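PDB 3VXJ: DyP from Bjerkandera adusta, which probably catalyses the peroxide-dependent oxidation of dyes and phenolic compounds with a heme b cofactor, and here holds 2,6-dimethoxyphenol. Local coordinates for residues Ala327-Ile332 / Phe356-Ser361; Asp323-Met328 / Ile363-Arg368; Pro269-Pro274 / Phe291-Thr296. One frame throughout, in Å; residues are numbered along the deposited sequence.

Contact 1. Residues Ala327-Ile332 / Phe356-Ser361. With HEM (protoporphyrin IX containing Fe), chain B.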
loop_
_atom_site.group_PDB
_atom_site.type_symbol
_atom_site.label_atom_id
_atom_site.label_comp_id
_atom_site.label_asym_id
_atom_site.label_seq_id
_atom_site.Cartn_x
_atom_site.Cartn_y
_atom_site.Cartn_z
ATOM N N ALA A 327 0.643 4.788 -8.317
ATOM C CA ALA A 327 -0.498 4.066 -7.757
ATOM C C ALA A 327 -0.884 4.701 -6.431
ATOM O O ALA A 327 -0.049 5.351 -5.792
ATOM C CB ALA A 327 -0.140 2.590 -7.563
ATOM N N MET A 328 -2.138 4.495 -6.021
ATOM C CA MET A 328 -2.653 4.985 -4.731
ATOM C C MET A 328 -2.462 3.919 -3.666
ATOM O O MET A 328 -2.661 2.738 -3.929
ATOM C CB MET A 328 -4.154 5.266 -4.832
ATOM C CG MET A 328 -4.563 6.359 -5.797
ATOM S SD MET A 328 -4.088 8.005 -5.233
ATOM C CE MET A 328 -5.119 8.997 -6.306
ATOM N N ARG A 329 -2.125 4.336 -2.447
ATOM C CA ARG A 329 -2.063 3.400 -1.330
ATOM C C ARG A 329 -3.014 3.788 -0.213
ATOM O O ARG A 329 -3.193 4.979 0.095
ATOM C CB ARG A 329 -0.641 3.302 -0.778
ATOM C CG ARG A 329 0.358 2.708 -1.746
ATOM C CD ARG A 329 1.801 2.948 -1.280
ATOM N NE ARG A 329 2.071 4.383 -1.226
ATOM C CZ ARG A 329 2.438 5.056 -0.141
ATOM N NH1 ARG A 329 2.656 4.422 1.001
ATOM N NH2 ARG A 329 2.618 6.373 -0.194
ATOM N N SER A 330 -3.619 2.770 0.393
ATOM C CA SER A 330 -4.508 2.981 1.541
ATOM C C SER A 330 -4.287 1.908 2.605
ATOM O O SER A 330 -5.217 1.212 3.027
ATOM C CB SER A 330 -5.968 2.995 1.095
ATOM O OG SER A 330 -6.780 3.592 2.091
ATOM N N SER A 331 -3.030 1.770 3.011
ATOM C CA SER A 331 -2.639 0.734 3.951
ATOM C C SER A 331 -2.938 1.135 5.390
ATOM O O SER A 331 -3.045 2.320 5.714
ATOM C CB SER A 331 -1.147 0.466 3.807
ATOM O OG SER A 331 -0.835 0.146 2.456
ATOM N N ILE A 332 -3.038 0.138 6.264
ATOM C CA ILE A 332 -3.221 0.395 7.686
ATOM C C ILE A 332 -2.384 -0.600 8.499
ATOM O O ILE A 332 -2.332 -1.785 8.170
ATOM C CB ILE A 332 -4.726 0.352 8.090
ATOM C CG1 ILE A 332 -4.925 0.909 9.506
ATOM C CG2 ILE A 332 -5.311 -1.062 7.940
ATOM C CD1 ILE A 332 -6.369 1.139 9.902
ATOM N N PHE A 356 -1.637 -3.978 3.629
ATOM C CA PHE A 356 -1.208 -3.124 2.534
ATOM C C PHE A 356 -2.234 -3.160 1.399
ATOM O O PHE A 356 -2.715 -4.234 1.006
ATOM C CB PHE A 356 0.169 -3.597 2.068
ATOM C CG PHE A 356 0.678 -2.910 0.837
ATOM C CD1 PHE A 356 1.473 -1.771 0.932
ATOM C CD2 PHE A 356 0.403 -3.439 -0.423
ATOM C CE1 PHE A 356 1.943 -1.136 -0.214
ATOM C CE2 PHE A 356 0.898 -2.829 -1.568
ATOM C CZ PHE A 356 1.660 -1.677 -1.468
ATOM N N VAL A 357 -2.554 -1.969 0.896
ATOM C CA VAL A 357 -3.583 -1.790 -0.128
ATOM C C VAL A 357 -3.056 -0.811 -1.160
ATOM O O VAL A 357 -2.701 0.320 -0.810
ATOM C CB VAL A 357 -4.853 -1.191 0.504
ATOM C CG1 VAL A 357 -5.876 -0.842 -0.555
ATOM C CG2 VAL A 357 -5.454 -2.160 1.532
ATOM N N GLU A 358 -2.994 -1.247 -2.420
ATOM C CA GLU A 358 -2.535 -0.376 -3.492
ATOM C C GLU A 358 -3.459 -0.508 -4.690
ATOM O O GLU A 358 -3.756 -1.630 -5.120
ATOM C CB GLU A 358 -1.103 -0.730 -3.889
ATOM C CG GLU A 358 -0.438 0.279 -4.813
ATOM C CD GLU A 358 1.072 0.106 -4.925
ATOM O OE1 GLU A 358 1.570 -1.009 -4.734
ATOM O OE2 GLU A 358 1.764 1.120 -5.195
ATOM N N TYR A 359 -3.899 0.639 -5.205
ATOM C CA TYR A 359 -4.844 0.716 -6.321
ATOM C C TYR A 359 -4.191 1.261 -7.581
ATOM O O TYR A 359 -3.443 2.246 -7.545
ATOM C CB TYR A 359 -6.010 1.646 -5.993
ATOM C CG TYR A 359 -6.872 1.219 -4.832
ATOM C CD1 TYR A 359 -7.787 0.177 -4.959
ATOM C CD2 TYR A 359 -6.786 1.877 -3.601
ATOM C CE1 TYR A 359 -8.598 -0.199 -3.905
ATOM C CE2 TYR A 359 -7.608 1.508 -2.525
ATOM C CZ TYR A 359 -8.495 0.462 -2.691
ATOM O OH TYR A 359 -9.306 0.076 -1.638
ATOM N N GLN A 360 -4.540 0.643 -8.708
ATOM C CA GLN A 360 -4.045 1.052 -10.029
ATOM C C GLN A 360 -4.955 0.422 -11.072
ATOM O O GLN A 360 -5.625 -0.573 -10.799
ATOM C CB GLN A 360 -2.602 0.574 -10.252
ATOM C CG GLN A 360 -2.413 -0.940 -10.076
ATOM C CD GLN A 360 -2.136 -1.334 -8.633
ATOM O OE1 GLN A 360 -1.111 -0.966 -8.066
ATOM N NE2 GLN A 360 -3.050 -2.103 -8.032
ATOM N N SER A 361 -4.975 0.996 -12.271
ATOM C CA SER A 361 -5.741 0.403 -13.361
ATOM C C SER A 361 -5.082 -0.861 -13.920
ATOM O O SER A 361 -5.783 -1.745 -14.409
ATOM C CB SER A 361 -5.953 1.419 -14.479
ATOM O OG SER A 361 -4.690 1.783 -15.009
HETATM C CHA HEM B . 6.062 4.928 0.598
HETATM C CHB HEM B . 6.340 1.893 4.350
HETATM C CHC HEM B . 5.393 -1.857 1.445
HETATM C CHD HEM B . 5.075 1.160 -2.319
HETATM C C1A HEM B . 6.253 4.430 1.857
HETATM C C2A HEM B . 6.634 5.206 3.016
HETATM C C3A HEM B . 6.721 4.355 4.054
HETATM C C4A HEM B . 6.367 3.036 3.583
HETATM C CMA HEM B . 7.091 4.690 5.512
HETATM C CAA HEM B . 6.950 6.718 2.998
HETATM C CBA HEM B . 5.748 7.639 3.216
HETATM C CGA HEM B . 4.808 7.715 2.036
HETATM O O1A HEM B . 5.154 8.302 0.988
HETATM O O2A HEM B . 3.664 7.197 2.164
HETATM C C1B HEM B . 6.093 0.611 3.899
HETATM C C2B HEM B . 6.076 -0.584 4.716
HETATM C C3B HEM B . 5.807 -1.627 3.908
HETATM C C4B HEM B . 5.638 -1.106 2.568
HETATM C CMB HEM B . 6.348 -0.595 6.236
HETATM C CAB HEM B . 5.657 -3.118 4.279
HETATM C CBB HEM B . 5.326 -3.513 5.510
HETATM C C1C HEM B . 5.272 -1.368 0.169
HETATM C C2C HEM B . 5.075 -2.163 -1.028
HETATM C C3C HEM B . 5.002 -1.327 -2.075
HETATM C C4C HEM B . 5.144 0.018 -1.562
HETATM C CMC HEM B . 4.960 -3.699 -1.036
HETATM C CAC HEM B . 4.786 -1.658 -3.576
HETATM C CBC HEM B . 5.332 -2.741 -4.145
HETATM C C1D HEM B . 5.244 2.441 -1.860
HETATM C C2D HEM B . 5.055 3.614 -2.678
HETATM C C3D HEM B . 5.372 4.771 -1.784
HETATM C C4D HEM B . 5.713 4.199 -0.507
HETATM C CMD HEM B . 4.644 3.720 -4.156
HETATM C CAD HEM B . 5.339 6.244 -2.220
HETATM C CBD HEM B . 6.656 6.539 -2.930
HETATM C CGD HEM B . 6.707 7.954 -3.441
HETATM O O1D HEM B . 7.713 8.650 -3.138
HETATM O O2D HEM B . 5.765 8.388 -4.143
HETATM N NA HEM B . 6.124 3.118 2.236
HETATM N NB HEM B . 5.855 0.257 2.577
HETATM N NC HEM B . 5.346 -0.046 -0.205
HETATM N ND HEM B . 5.602 2.819 -0.568
HETATM FE FE HEM B . 5.801 1.521 1.001
HETATM O O HOH W 1 3.872 1.840 1.388
#
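Arg-329 and Glu-358 form a non-hydrogen-bonded antiparallel pair, and their aliphatic parts cross with CG of Arg-329 4.0 Å from CG of Glu-358. The charged ends do not pair: Arg-329 NE stands 5.1 Å from Glu-358 OE2, and the guanidinium and carboxylate planes are turned 79° apart. A bend at chi3 (-62°) brings NE of Arg-329 over the porphyrin, where HEM C3D lies 3.3 Å from the guanidinium plane, over the centre of that group. Propionate O2A is met at the guanidinium edge, accepting from Arg-329 NH2 at 2.7 Å in a fairly straight bond (159°). NH1 makes a weak bond to the same oxygen and donates to water 1, the iron-bound water, at 2.9 Å from NH1. Beside Arg-329, Phe-356 reaches the heme with CE1, 3.4 Å from HEM C1C, while water 1 and Glu-358 OE1 lie near the Phe-356 ring plane at the edge.

Further out, Asp-171 forms a salt bridge with Arg-329 NH1 and Ser-174 O accepts from NH2, which limits how the guanidinium can turn. The backbone holds the pair in register: Met-328 and Tyr-359 exchange two bonds, and Ser-330 N donates to Val-357 O. At Ser-331 a side chain takes over, OG accepting from Val-357 N at 3.1 Å. Asp-14 is hydrogen-bonded to Ser-330 OG through OD1 and to Tyr-359 OH through OD2. The arrangement is an edge of the four-stranded antiparallel sheet of the C-terminal DyP domain, whose Arg-329 face forms part of the distal heme pocket.

Contact 2. Residues Asp323-Met328 / Ile363-Arg368. With 3DM (2,6-dimethoxyphenol), chain D; HEM (protoporphyrin IX containing Fe), chain B.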
loop_
_atom_site.group_PDB
_atom_site.type_symbol
_atom_site.label_atom_id
_atom_site.label_comp_id
_atom_site.label_asym_id
_atom_site.label_seq_id
_atom_site.Cartn_x
_atom_site.Cartn_y
_atom_site.Cartn_z
ATOM N N ASP A 323 3.812 8.906 -16.197
ATOM C CA ASP A 323 2.489 8.657 -15.610
ATOM C C ASP A 323 2.335 7.217 -15.134
ATOM O O ASP A 323 1.632 6.958 -14.169
ATOM C CB ASP A 323 1.368 8.887 -16.639
ATOM C CG ASP A 323 1.269 10.315 -17.123
ATOM O OD1 ASP A 323 1.700 11.240 -16.405
ATOM O OD2 ASP A 323 0.706 10.503 -18.229
ATOM N N THR A 324 3.003 6.303 -15.833
ATOM C CA THR A 324 2.561 4.915 -15.961
ATOM C C THR A 324 2.583 4.099 -14.679
ATOM O O THR A 324 1.731 3.227 -14.492
ATOM C CB THR A 324 3.410 4.196 -17.030
ATOM O OG1 THR A 324 3.508 5.041 -18.184
ATOM C CG2 THR A 324 2.793 2.867 -17.451
ATOM N N PHE A 325 3.545 4.383 -13.804
ATOM C CA PHE A 325 3.835 3.503 -12.671
ATOM C C PHE A 325 3.425 4.051 -11.319
ATOM O O PHE A 325 3.824 3.507 -10.286
ATOM C CB PHE A 325 5.307 3.075 -12.694
ATOM C CG PHE A 325 5.788 2.689 -14.057
ATOM C CD1 PHE A 325 5.318 1.533 -14.673
ATOM C CD2 PHE A 325 6.690 3.502 -14.741
ATOM C CE1 PHE A 325 5.741 1.183 -15.960
ATOM C CE2 PHE A 325 7.124 3.158 -16.023
ATOM C CZ PHE A 325 6.650 1.999 -16.634
ATOM N N HIS A 326 2.610 5.102 -11.323
ATOM C CA HIS A 326 2.061 5.641 -10.088
ATOM C C HIS A 326 0.855 4.837 -9.630
ATOM O O HIS A 326 0.133 4.266 -10.446
ATOM C CB HIS A 326 1.711 7.117 -10.257
ATOM C CG HIS A 326 2.906 7.984 -10.505
ATOM N ND1 HIS A 326 3.816 8.302 -9.520
ATOM C CD2 HIS A 326 3.358 8.582 -11.635
ATOM C CE1 HIS A 326 4.769 9.064 -10.026
ATOM N NE2 HIS A 326 4.522 9.240 -11.311
ATOM N N ALA A 327 0.643 4.788 -8.317
ATOM C CA ALA A 327 -0.498 4.066 -7.757
ATOM C C ALA A 327 -0.884 4.701 -6.431
ATOM O O ALA A 327 -0.049 5.351 -5.792
ATOM C CB ALA A 327 -0.140 2.590 -7.563
ATOM N N MET A 328 -2.138 4.495 -6.021
ATOM C CA MET A 328 -2.653 4.985 -4.731
ATOM C C MET A 328 -2.462 3.919 -3.666
ATOM O O MET A 328 -2.661 2.738 -3.929
ATOM C CB MET A 328 -4.154 5.266 -4.832
ATOM C CG MET A 328 -4.563 6.359 -5.797
ATOM S SD MET A 328 -4.088 8.005 -5.233
ATOM C CE MET A 328 -5.119 8.997 -6.306
ATOM N N ILE A 363 -2.438 -3.738 -12.830
ATOM C CA ILE A 363 -1.674 -4.320 -11.721
ATOM C C ILE A 363 -0.187 -4.387 -12.072
ATOM O O ILE A 363 0.674 -4.028 -11.260
ATOM C CB ILE A 363 -2.229 -5.705 -11.318
ATOM C CG1 ILE A 363 -3.629 -5.542 -10.715
ATOM C CG2 ILE A 363 -1.294 -6.400 -10.316
ATOM C CD1 ILE A 363 -4.344 -6.865 -10.435
ATOM N N GLY A 364 0.100 -4.812 -13.298
ATOM C CA GLY A 364 1.473 -4.970 -13.767
ATOM C C GLY A 364 2.290 -3.694 -13.851
ATOM O O GLY A 364 3.513 -3.751 -13.915
ATOM N N ASN A 365 1.616 -2.546 -13.844
ATOM C CA ASN A 365 2.278 -1.248 -13.922
ATOM C C ASN A 365 2.411 -0.543 -12.574
ATOM O O ASN A 365 3.183 0.402 -12.455
ATOM C CB ASN A 365 1.530 -0.325 -14.888
ATOM C CG ASN A 365 1.743 -0.695 -16.327
ATOM O OD1 ASN A 365 2.582 -1.549 -16.658
ATOM N ND2 ASN A 365 0.995 -0.047 -17.201
ATOM N N GLY A 366 1.642 -0.972 -11.578
ATOM C CA GLY A 366 1.636 -0.307 -10.274
ATOM C C GLY A 366 2.384 -1.154 -9.274
ATOM O O GLY A 366 3.599 -1.305 -9.380
ATOM N N PHE A 367 1.645 -1.758 -8.348
ATOM C CA PHE A 367 2.198 -2.678 -7.365
ATOM C C PHE A 367 3.256 -3.625 -7.938
ATOM O O PHE A 367 4.351 -3.750 -7.393
ATOM C CB PHE A 367 1.070 -3.512 -6.752
ATOM C CG PHE A 367 1.565 -4.697 -5.973
ATOM C CD1 PHE A 367 2.259 -4.523 -4.771
ATOM C CD2 PHE A 367 1.419 -5.990 -6.479
ATOM C CE1 PHE A 367 2.760 -5.627 -4.073
ATOM C CE2 PHE A 367 1.902 -7.086 -5.782
ATOM C CZ PHE A 367 2.587 -6.906 -4.583
ATOM N N ARG A 368 2.906 -4.331 -9.007
ATOM C CA ARG A 368 3.760 -5.402 -9.483
ATOM C C ARG A 368 5.056 -4.886 -10.094
ATOM O O ARG A 368 6.110 -5.509 -9.951
ATOM C CB ARG A 368 2.987 -6.274 -10.467
ATOM C CG ARG A 368 3.617 -7.606 -10.737
ATOM C CD ARG A 368 2.639 -8.435 -11.550
ATOM N NE ARG A 368 3.094 -9.804 -11.749
ATOM C CZ ARG A 368 3.947 -10.193 -12.694
ATOM N NH1 ARG A 368 4.448 -9.314 -13.557
ATOM N NH2 ARG A 368 4.293 -11.472 -12.780
HETATM O O1 3DM D . 6.701 11.433 -8.924
HETATM C C1 3DM D . 7.604 11.963 -9.821
HETATM C C2 3DM D . 7.969 11.270 -10.981
HETATM O O2 3DM D . 7.416 10.037 -11.216
HETATM C C7 3DM D . 8.062 9.187 -12.177
HETATM C C3 3DM D . 8.884 11.861 -11.864
HETATM C C4 3DM D . 9.445 13.109 -11.577
HETATM C C5 3DM D . 9.075 13.798 -10.427
HETATM C C6 3DM D . 8.158 13.219 -9.549
HETATM O O3 3DM D . 7.761 13.842 -8.399
HETATM C C8 3DM D . 8.551 14.975 -7.948
HETATM C CHA HEM B . 6.062 4.928 0.598
HETATM C CHB HEM B . 6.340 1.893 4.350
HETATM C CHC HEM B . 5.393 -1.857 1.445
HETATM C CHD HEM B . 5.075 1.160 -2.319
HETATM C C1A HEM B . 6.253 4.430 1.857
HETATM C C2A HEM B . 6.634 5.206 3.016
HETATM C C3A HEM B . 6.721 4.355 4.054
HETATM C C4A HEM B . 6.367 3.036 3.583
HETATM C CMA HEM B . 7.091 4.690 5.512
HETATM C CAA HEM B . 6.950 6.718 2.998
HETATM C CBA HEM B . 5.748 7.639 3.216
HETATM C CGA HEM B . 4.808 7.715 2.036
HETATM O O1A HEM B . 5.154 8.302 0.988
HETATM O O2A HEM B . 3.664 7.197 2.164
HETATM C C1B HEM B . 6.093 0.611 3.899
HETATM C C2B HEM B . 6.076 -0.584 4.716
HETATM C C3B HEM B . 5.807 -1.627 3.908
HETATM C C4B HEM B . 5.638 -1.106 2.568
HETATM C CMB HEM B . 6.348 -0.595 6.236
HETATM C CAB HEM B . 5.657 -3.118 4.279
HETATM C CBB HEM B . 5.326 -3.513 5.510
HETATM C C1C HEM B . 5.272 -1.368 0.169
HETATM C C2C HEM B . 5.075 -2.163 -1.028
HETATM C C3C HEM B . 5.002 -1.327 -2.075
HETATM C C4C HEM B . 5.144 0.018 -1.562
HETATM C CMC HEM B . 4.960 -3.699 -1.036
HETATM C CAC HEM B . 4.786 -1.658 -3.576
HETATM C CBC HEM B . 5.332 -2.741 -4.145
HETATM C C1D HEM B . 5.244 2.441 -1.860
HETATM C C2D HEM B . 5.055 3.614 -2.678
HETATM C C3D HEM B . 5.372 4.771 -1.784
HETATM C C4D HEM B . 5.713 4.199 -0.507
HETATM C CMD HEM B . 4.644 3.720 -4.156
HETATM C CAD HEM B . 5.339 6.244 -2.220
HETATM C CBD HEM B . 6.656 6.539 -2.930
HETATM C CGD HEM B . 6.707 7.954 -3.441
HETATM O O1D HEM B . 7.713 8.650 -3.138
HETATM O O2D HEM B . 5.765 8.388 -4.143
HETATM N NA HEM B . 6.124 3.118 2.236
HETATM N NB HEM B . 5.855 0.257 2.577
HETATM N NC HEM B . 5.346 -0.046 -0.205
HETATM N ND HEM B . 5.602 2.819 -0.568
HETATM FE FE HEM B . 5.801 1.521 1.001
HETATM O O HOH W 2 -0.470 2.308 -15.975
HETATM O O HOH W 1 3.872 1.840 1.388
#
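Phe-325 meets Asn-365 at its ring edge, with the backbone O of Asn-365 near the ring plane and 3.3 Å from CD1. One face of this ring carries Thr-324 CB, 3.8 Å above the plane and over the ring centre; Phe-369 stacks with the ring and Trp-374 meets it at a steep angle. The ring of His-326, directed away from the 363-368 segment, presents its edge to 2,6-dimethoxyphenol, with NE2 3.0 Å from O2 of the ligand.

The Asn-365 carbonyl is used twice, since Phe-325 CA also makes a CA-H...O contact with its O at 3.2 Å. Here a type I turn, 323-326, packs on the start of helix 367-375, for which Gly-366 is the N-cap residue. Ile-363 O accepts from Gly-366 N and Arg-368 N, which approach from opposite faces of its plane. No direct hydrogen bond crosses the contact; water 2 bridges it, donating to Thr-324 O at 2.8 Å and accepting from Asn-365 ND2. Chi1 (-74°) sets CG of Asn-365 anti to its carbonyl carbon, and the ND2 beyond it lies 3.4 Å from Thr-324 CG2. Ala-327 CB comes within 4.3 Å of Gly-366 CA.

Contact 3. Residues Pro269-Pro274 / Phe291-Thr296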
loop_
_atom_site.group_PDB
_atom_site.type_symbol
_atom_site.label_atom_id
_atom_site.label_comp_id
_atom_site.label_asym_id
_atom_site.label_seq_id
_atom_site.Cartn_x
_atom_site.Cartn_y
_atom_site.Cartn_z
ATOM N N PRO A 269 11.769 13.898 4.018
ATOM C CA PRO A 269 12.508 13.114 3.032
ATOM C C PRO A 269 14.008 13.393 3.134
ATOM O O PRO A 269 14.421 14.549 3.260
ATOM C CB PRO A 269 11.946 13.614 1.702
ATOM C CG PRO A 269 11.494 15.010 1.980
ATOM C CD PRO A 269 11.042 15.028 3.405
ATOM N N ILE A 270 14.821 12.341 3.087
ATOM C CA ILE A 270 16.259 12.521 3.240
ATOM C C ILE A 270 16.901 13.308 2.086
ATOM O O ILE A 270 17.921 13.962 2.277
ATOM C CB ILE A 270 17.015 11.186 3.534
ATOM C CG1 ILE A 270 17.063 10.261 2.308
ATOM C CG2 ILE A 270 16.429 10.490 4.796
ATOM C CD1 ILE A 270 17.770 8.927 2.589
ATOM N N ASP A 271 16.259 13.320 0.917
ATOM C CA ASP A 271 16.774 14.126 -0.189
ATOM C C ASP A 271 16.787 15.617 0.192
ATOM O O ASP A 271 17.669 16.356 -0.233
ATOM C CB ASP A 271 15.953 13.894 -1.460
ATOM C CG ASP A 271 16.632 14.418 -2.700
ATOM O OD1 ASP A 271 17.887 14.464 -2.723
ATOM O OD2 ASP A 271 15.905 14.768 -3.652
ATOM N N LEU A 272 15.827 16.046 1.014
ATOM C CA LEU A 272 15.795 17.429 1.529
ATOM C C LEU A 272 16.500 17.616 2.875
ATOM O O LEU A 272 17.006 18.705 3.163
ATOM C CB LEU A 272 14.356 17.934 1.647
ATOM C CG LEU A 272 13.539 17.972 0.354
ATOM C CD1 LEU A 272 12.129 18.490 0.641
ATOM C CD2 LEU A 272 14.230 18.830 -0.702
ATOM N N ALA A 273 16.511 16.562 3.686
ATOM C CA ALA A 273 17.084 16.579 5.031
ATOM C C ALA A 273 18.080 15.421 5.127
ATOM O O ALA A 273 17.809 14.400 5.767
ATOM C CB ALA A 273 15.977 16.429 6.057
ATOM N N PRO A 274 19.252 15.567 4.484
ATOM C CA PRO A 274 20.124 14.408 4.302
ATOM C C PRO A 274 20.972 13.987 5.502
ATOM O O PRO A 274 21.511 12.882 5.470
ATOM C CB PRO A 274 21.010 14.819 3.121
ATOM C CG PRO A 274 21.052 16.294 3.176
ATOM C CD PRO A 274 19.701 16.729 3.688
ATOM N N PHE A 291 10.642 17.129 -3.924
ATOM C CA PHE A 291 11.984 16.667 -4.265
ATOM C C PHE A 291 11.825 15.650 -5.379
ATOM O O PHE A 291 10.742 15.066 -5.548
ATOM C CB PHE A 291 12.682 16.019 -3.058
ATOM C CG PHE A 291 12.009 14.758 -2.565
ATOM C CD1 PHE A 291 12.423 13.501 -3.012
ATOM C CD2 PHE A 291 10.933 14.831 -1.692
ATOM C CE1 PHE A 291 11.785 12.338 -2.573
ATOM C CE2 PHE A 291 10.285 13.665 -1.248
ATOM C CZ PHE A 291 10.721 12.426 -1.695
ATOM N N ASP A 292 12.890 15.421 -6.135
ATOM C CA ASP A 292 12.800 14.496 -7.263
ATOM C C ASP A 292 14.075 13.695 -7.534
ATOM O O ASP A 292 14.169 13.043 -8.564
ATOM C CB ASP A 292 12.340 15.225 -8.539
ATOM C CG ASP A 292 13.306 16.320 -8.986
ATOM O OD1 ASP A 292 14.387 16.469 -8.377
ATOM O OD2 ASP A 292 12.979 17.035 -9.959
ATOM N N TYR A 293 15.035 13.752 -6.608
ATOM C CA TYR A 293 16.367 13.130 -6.740
ATOM C C TYR A 293 17.272 13.795 -7.781
ATOM O O TYR A 293 18.387 13.327 -7.995
ATOM C CB TYR A 293 16.312 11.588 -6.946
ATOM C CG TYR A 293 15.380 10.893 -5.986
ATOM C CD1 TYR A 293 15.610 10.954 -4.614
ATOM C CD2 TYR A 293 14.256 10.193 -6.442
ATOM C CE1 TYR A 293 14.747 10.349 -3.721
ATOM C CE2 TYR A 293 13.383 9.577 -5.551
ATOM C CZ TYR A 293 13.643 9.665 -4.189
ATOM O OH TYR A 293 12.799 9.089 -3.265
ATOM N N SER A 294 16.828 14.896 -8.403
ATOM C CA SER A 294 17.657 15.565 -9.422
ATOM C C SER A 294 18.965 16.107 -8.850
ATOM O O SER A 294 19.921 16.330 -9.592
ATOM C CB SER A 294 16.898 16.675 -10.149
ATOM O OG SER A 294 16.590 17.731 -9.275
ATOM N N ASP A 295 19.012 16.288 -7.530
ATOM C CA ASP A 295 20.232 16.712 -6.845
ATOM C C ASP A 295 21.128 15.548 -6.387
ATOM O O ASP A 295 22.109 15.768 -5.671
ATOM C CB ASP A 295 19.875 17.599 -5.642
ATOM C CG ASP A 295 19.118 16.846 -4.541
ATOM O OD1 ASP A 295 18.830 15.644 -4.714
ATOM O OD2 ASP A 295 18.816 17.472 -3.496
ATOM N N THR A 296 20.767 14.319 -6.758
ATOM C CA THR A 296 21.485 13.135 -6.295
ATOM C C THR A 296 21.350 11.966 -7.286
ATOM O O THR A 296 21.283 10.795 -6.900
ATOM C CB THR A 296 21.065 12.751 -4.825
ATOM O OG1 THR A 296 21.938 11.740 -4.299
ATOM C CG2 THR A 296 19.604 12.296 -4.739
#
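Asp-271 and Asp-295 reach toward each other tip to tip, their carboxylate planes 83° apart and their OD1 atoms separated by 2.5 Å. The pair joins two loops flanking helix 279-282; the second carries an Asx turn at Asp-292 that overlaps a type I turn from Tyr-293 to Thr-296. At this separation one of the two acids probably holds a proton, and nearby positive charge would further ease the repulsion: Arg-302 forms a salt bridge with Asp-295 OD2 and also donates to Asp-271 O.

CG of Asp-271 is anti to the backbone N (chi1 -166°), directing the carboxylate group into the second loop. There OD2 accepts from Tyr-293 N at 3.2 Å, the donor standing 38° out of the carboxylate plane. On the other oxygen, OD1, the methyl CG2 of Thr-296 closes in to 3.4 Å. An alanine in place of Asp-271 would probably leave Tyr-293 N without this acceptor and a gap where the carboxylate had filled the space beside Asp-295 OD1 and Thr-296 CG2.

Phe-291 forms the apolar half. Pro-269 crosses it obliquely, laying CB over one ring face, 3.4 Å from CE2. Leu-272 CD2 instead meets the base of the side chain, 4.0 Å from Phe-291 CB, and Tyr-293 CZ lies at the ring edge, near its plane. Arg-315, a heme-binding residue, adds a cation-pi contact with the ring, and both Phe-291 and Asp-292 touch bound 2,6-dimethoxyphenol, so the junction supplies part of the wall of that ligand's pocket. Within the Asx turn, Asp-292 OD1 takes two donors: Ser-294 N from above the carboxylate plane, and Ser-294 OG on the syn side at 2.7 Å.

How the contacts relate
Contacts 1 and 2 share Ala-327 and Met-328 and touch directly: Gln-360 OE1 lies 2.9 Å from Phe-367 N, a probable hydrogen bond linking strand 353-360 to helix 367-375. Contact 1 is the deepest, its centre about 4 Å from the centre of the chain, and relies on regular sheet bonds with charged groups turned to the heme. Contact 2, its centre about 11 Å from that point and partly buried, depends on one ring edge, a CA-H...O contact and a bridging water. Contact 3, centred about 22 Å from it, is mostly buried, though Asp-295 is exposed; it joins loops through a close carboxylate pair and packing round Phe-291, touching neither other contact, though like contact 2 it includes residues lining 2,6-dimethoxyphenol.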